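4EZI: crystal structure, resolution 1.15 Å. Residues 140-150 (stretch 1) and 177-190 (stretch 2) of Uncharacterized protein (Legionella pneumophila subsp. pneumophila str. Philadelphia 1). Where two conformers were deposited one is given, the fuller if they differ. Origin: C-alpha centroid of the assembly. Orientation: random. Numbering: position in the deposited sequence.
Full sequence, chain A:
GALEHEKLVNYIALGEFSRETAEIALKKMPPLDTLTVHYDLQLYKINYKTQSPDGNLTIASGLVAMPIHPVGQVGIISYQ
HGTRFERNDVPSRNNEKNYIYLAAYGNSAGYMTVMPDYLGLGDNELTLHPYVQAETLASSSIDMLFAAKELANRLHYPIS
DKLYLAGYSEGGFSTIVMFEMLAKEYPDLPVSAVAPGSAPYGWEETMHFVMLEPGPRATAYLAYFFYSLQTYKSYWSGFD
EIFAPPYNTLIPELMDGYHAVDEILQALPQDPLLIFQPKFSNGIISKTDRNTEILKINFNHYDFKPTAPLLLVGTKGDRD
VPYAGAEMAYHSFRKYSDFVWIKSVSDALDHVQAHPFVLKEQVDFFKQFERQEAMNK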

# COMPACT_ATOMS: atom_id res chain seq x y z
N SER A 140 3.70 -7.15 8.03
CA SER A 140 4.77 -7.22 7.06
C SER A 140 5.39 -5.83 6.84
O SER A 140 6.60 -5.73 6.63
CB SER A 140 4.33 -7.85 5.73
OG SER A 140 3.40 -7.03 5.04
N SER A 141 4.58 -4.78 6.90
CA SER A 141 5.08 -3.44 6.69
C SER A 141 5.87 -2.95 7.93
O SER A 141 6.92 -2.32 7.80
CB SER A 141 3.92 -2.51 6.36
OG SER A 141 3.30 -2.84 5.14
N ILE A 142 5.37 -3.25 9.12
CA ILE A 142 6.10 -2.88 10.35
C ILE A 142 7.44 -3.61 10.44
O ILE A 142 8.48 -3.02 10.75
CB ILE A 142 5.25 -3.14 11.60
CG1 ILE A 142 4.08 -2.16 11.61
CG2 ILE A 142 6.13 -3.04 12.85
CD1 ILE A 142 3.04 -2.44 12.70
N ASP A 143 7.42 -4.90 10.15
CA ASP A 143 8.65 -5.69 10.23
C ASP A 143 9.69 -5.23 9.20
O ASP A 143 10.88 -5.23 9.49
CB ASP A 143 8.35 -7.18 10.12
CG ASP A 143 7.61 -7.71 11.36
OD1 ASP A 143 7.70 -7.08 12.43
OD2 ASP A 143 6.97 -8.79 11.24
N MSE A 144 9.22 -4.83 8.02
CA MSE A 144 10.11 -4.22 7.02
C MSE A 144 10.78 -2.96 7.58
O MSE A 144 11.97 -2.76 7.43
CB MSE A 144 9.31 -3.89 5.76
CG MSE A 144 10.10 -3.11 4.71
SE MSE A 144 11.36 -4.20 3.76
CE MSE A 144 12.36 -2.74 3.02
N LEU A 145 10.01 -2.11 8.23
CA LEU A 145 10.52 -0.88 8.80
C LEU A 145 11.60 -1.19 9.83
O LEU A 145 12.68 -0.58 9.81
CB LEU A 145 9.38 -0.06 9.41
CG LEU A 145 9.80 1.18 10.19
CD1 LEU A 145 10.54 2.19 9.31
CD2 LEU A 145 8.56 1.78 10.87
N PHE A 146 11.33 -2.13 10.73
CA PHE A 146 12.32 -2.48 11.75
C PHE A 146 13.59 -3.03 11.11
O PHE A 146 14.70 -2.71 11.53
CB PHE A 146 11.75 -3.48 12.75
CG PHE A 146 10.64 -2.94 13.60
CD1 PHE A 146 10.54 -1.59 13.88
CD2 PHE A 146 9.70 -3.79 14.14
CE1 PHE A 146 9.50 -1.11 14.67
CE2 PHE A 146 8.69 -3.32 14.94
CZ PHE A 146 8.58 -1.99 15.21
N ALA A 147 13.42 -3.89 10.11
CA ALA A 147 14.59 -4.45 9.40
C ALA A 147 15.40 -3.36 8.71
O ALA A 147 16.64 -3.43 8.71
CB ALA A 147 14.13 -5.52 8.40
N ALA A 148 14.73 -2.37 8.15
CA ALA A 148 15.41 -1.27 7.52
C ALA A 148 16.20 -0.43 8.51
O ALA A 148 17.32 0.02 8.23
CB ALA A 148 14.42 -0.39 6.77
N LYS A 149 15.65 -0.25 9.70
CA LYS A 149 16.37 0.45 10.75
C LYS A 149 17.59 -0.34 11.20
O LYS A 149 18.63 0.24 11.52
CB LYS A 149 15.45 0.78 11.91
CG LYS A 149 14.43 1.88 11.52
CD LYS A 149 13.46 2.29 12.58
CE LYS A 149 14.12 3.30 13.51
NZ LYS A 149 13.15 3.83 14.50
N GLU A 150 17.46 -1.66 11.25
CA GLU A 150 18.64 -2.49 11.52
C GLU A 150 19.73 -2.30 10.47
O GLU A 150 20.93 -2.22 10.80
CB GLU A 150 18.28 -3.98 11.61
CG GLU A 150 17.37 -4.35 12.77
CD GLU A 150 16.87 -5.78 12.71
OE1 GLU A 150 17.57 -6.65 12.17
OE2 GLU A 150 15.75 -6.05 13.23
N VAL A 177 -3.63 0.43 8.31
CA VAL A 177 -3.53 -0.70 9.24
C VAL A 177 -2.15 -0.77 9.92
O VAL A 177 -2.05 -1.13 11.10
CB VAL A 177 -4.00 -2.04 8.62
CG1 VAL A 177 -5.46 -1.92 8.19
CG2 VAL A 177 -3.09 -2.51 7.47
N MSE A 178 -1.11 -0.37 9.20
CA MSE A 178 0.23 -0.24 9.79
C MSE A 178 0.20 0.81 10.91
O MSE A 178 0.74 0.59 11.99
CB MSE A 178 1.20 0.19 8.69
CG MSE A 178 2.61 0.43 9.19
SE MSE A 178 3.71 1.08 7.75
CE MSE A 178 5.37 0.94 8.72
N PHE A 179 -0.38 1.96 10.62
CA PHE A 179 -0.51 3.05 11.61
C PHE A 179 -1.24 2.58 12.87
O PHE A 179 -0.77 2.78 14.00
CB PHE A 179 -1.26 4.17 10.92
CG PHE A 179 -1.43 5.46 11.71
CD1 PHE A 179 -0.57 5.89 12.71
CD2 PHE A 179 -2.48 6.28 11.35
CE1 PHE A 179 -0.76 7.13 13.33
CE2 PHE A 179 -2.66 7.52 11.95
CZ PHE A 179 -1.81 7.92 12.94
N GLU A 180 -2.37 1.89 12.68
CA GLU A 180 -3.15 1.37 13.78
C GLU A 180 -2.32 0.43 14.64
O GLU A 180 -2.34 0.51 15.88
CB GLU A 180 -4.42 0.69 13.24
CG GLU A 180 -5.32 0.14 14.30
CD GLU A 180 -6.53 -0.54 13.75
OE1 GLU A 180 -6.41 -1.16 12.67
OE2 GLU A 180 -7.60 -0.48 14.39
N MSE A 181 -1.62 -0.49 13.99
CA MSE A 181 -0.85 -1.50 14.69
C MSE A 181 0.37 -0.91 15.38
O MSE A 181 0.74 -1.36 16.47
CB MSE A 181 -0.45 -2.63 13.75
CG MSE A 181 0.22 -3.81 14.44
SE MSE A 181 0.63 -5.28 13.25
CE MSE A 181 -1.17 -6.04 13.05
N LEU A 182 1.01 0.08 14.77
CA LEU A 182 2.10 0.78 15.45
C LEU A 182 1.61 1.44 16.75
O LEU A 182 2.23 1.30 17.80
CB LEU A 182 2.74 1.83 14.54
CG LEU A 182 3.69 1.29 13.46
CD1 LEU A 182 4.09 2.44 12.54
CD2 LEU A 182 4.91 0.60 14.07
N ALA A 183 0.47 2.12 16.67
CA ALA A 183 -0.07 2.81 17.84
C ALA A 183 -0.43 1.80 18.94
O ALA A 183 -0.24 2.06 20.13
CB ALA A 183 -1.28 3.65 17.45
N LYS A 184 -0.94 0.64 18.55
CA LYS A 184 -1.37 -0.38 19.51
C LYS A 184 -0.19 -1.15 20.09
O LYS A 184 -0.10 -1.30 21.32
CB LYS A 184 -2.36 -1.34 18.86
CG LYS A 184 -2.76 -2.53 19.75
CD LYS A 184 -3.64 -3.52 19.00
CE LYS A 184 -3.54 -4.92 19.61
NZ LYS A 184 -4.21 -5.98 18.78
N GLU A 185 0.68 -1.67 19.23
CA GLU A 185 1.72 -2.63 19.62
C GLU A 185 3.09 -2.02 19.86
O GLU A 185 3.93 -2.62 20.54
CB GLU A 185 1.85 -3.77 18.58
CG GLU A 185 0.56 -4.61 18.34
CD GLU A 185 0.78 -5.85 17.45
OE1 GLU A 185 1.94 -6.31 17.31
OE2 GLU A 185 -0.21 -6.38 16.89
N TYR A 186 3.33 -0.84 19.28
CA TYR A 186 4.60 -0.14 19.40
C TYR A 186 4.34 1.30 19.80
O TYR A 186 4.75 2.23 19.12
CB TYR A 186 5.37 -0.23 18.08
CG TYR A 186 5.63 -1.66 17.64
CD1 TYR A 186 6.75 -2.35 18.09
CD2 TYR A 186 4.72 -2.34 16.84
CE1 TYR A 186 6.97 -3.68 17.71
CE2 TYR A 186 4.94 -3.66 16.45
CZ TYR A 186 6.06 -4.31 16.89
OH TYR A 186 6.25 -5.61 16.49
N PRO A 187 3.64 1.51 20.95
CA PRO A 187 3.22 2.88 21.32
C PRO A 187 4.35 3.88 21.56
O PRO A 187 4.12 5.08 21.44
CB PRO A 187 2.40 2.67 22.60
CG PRO A 187 2.90 1.39 23.15
CD PRO A 187 3.19 0.53 21.94
N ASP A 188 5.56 3.38 21.85
CA ASP A 188 6.72 4.24 22.13
C ASP A 188 7.54 4.57 20.88
O ASP A 188 8.57 5.23 20.99
CB ASP A 188 7.61 3.60 23.20
CG ASP A 188 6.91 3.47 24.55
OD1 ASP A 188 6.04 4.32 24.88
OD2 ASP A 188 7.24 2.52 25.30
N LEU A 189 7.08 4.15 19.70
CA LEU A 189 7.74 4.55 18.46
C LEU A 189 6.99 5.76 17.89
O LEU A 189 5.86 5.64 17.45
CB LEU A 189 7.71 3.40 17.45
CG LEU A 189 8.34 3.74 16.10
CD1 LEU A 189 9.84 4.03 16.24
CD2 LEU A 189 8.09 2.62 15.11
N PRO A 190 7.63 6.95 17.87
CA PRO A 190 6.90 8.12 17.37
C PRO A 190 6.62 8.03 15.88
O PRO A 190 7.49 7.58 15.12
CB PRO A 190 7.83 9.31 17.67
CG PRO A 190 8.87 8.80 18.60
CD PRO A 190 8.93 7.31 18.47
O HOH W 1 4.95 -6.33 13.47

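Two helices of the same chain meet here at a steep angle. Stretch 1 is helical throughout, while stretch 2 is helical from Val177 to Glu185 and then leaves the helix for a turn. The helix axes approach to 9.7 Å, with an angle of 68° between their N-to-C directions, so the helices touch over a short patch. The backbones come nearest where Ile142 CA lies 6.5 Å from Met178 CA. No direct hydrogen bond joins the stretches; the main chains spend their polar groups on their own helices, as in Leu182 N to Met178 O at 2.8 Å, and the contact is left mainly to apolar side chains.

Met178, a selenomethionine like the other methionines here, opens the contact. Its CA-to-CB bond points toward stretch 1, and its chain is extended, with all three chi angles t. The long, unbranched side chain can therefore touch several neighbors: Met178 CG lies 3.8 Å from Ile142 CG1, Met178 SE lies 3.9 Å from Ser141 CB, and Met178 CE lies 3.9 Å from Leu145 CD2. The small side chain of Ser141 lets the selenium lie close to its CB, while its hydroxyl is hydrogen-bonded elsewhere in the structure.

Phe179 points away and Glu180 sideways, and neither makes contact. One helical turn after Met178, Met181 again points toward stretch 1, and Met181 CG packs 3.6 Å from Ile142 CD1. Leu182 starts sideways, but its end comes nearer, placing Leu182 CD2 3.8 Å from Ile142 CG1. Ile142 is thus the hub of the helix-helix contact: its branched aliphatic side chain fills space among Met178, Met181 and Leu182, and its CG2 also reaches Tyr186, 3.8 Å from Tyr186 CE2. Such close apolar packing gains van der Waals contact and keeps hydrocarbon away from water.

Tyr186 is the first residue to leave helical phi/psi, although its N still bonds to Leu182 O at 2.8 Å. Its ring offers a face to the edge of Phe146. The ring centroids are 4.8 Å apart and the planes meet at 66°, with Phe146 CE2 3.3 Å from Tyr186 CE1. In this edge-to-face arrangement, the slightly positive C-H rim of one ring meets the pi cloud of the other. The phenol also suits a polar margin: the O of water 1 donates to Asp143 OD1 at 3.0 Å. The same water O lies 3.4 Å from Tyr186 OH in a weak hydrogen bond, linking the stretches indirectly.

A type I turn from Tyr186 to Leu189, with Leu189 N bonded to Tyr186 O at 3.1 Å, carries Pro187 and Asp188 past without contact and brings Leu189 back toward stretch 1. Leu189 CD2 sits 4.0 Å from Phe146 CE1, near the plane of that ring, and 4.3 Å from Leu145 CD2. Leu189 CD1 lies 3.7 Å from Lys149 NZ, a van der Waals contact at the partly exposed margin. Pro190 is beyond reach.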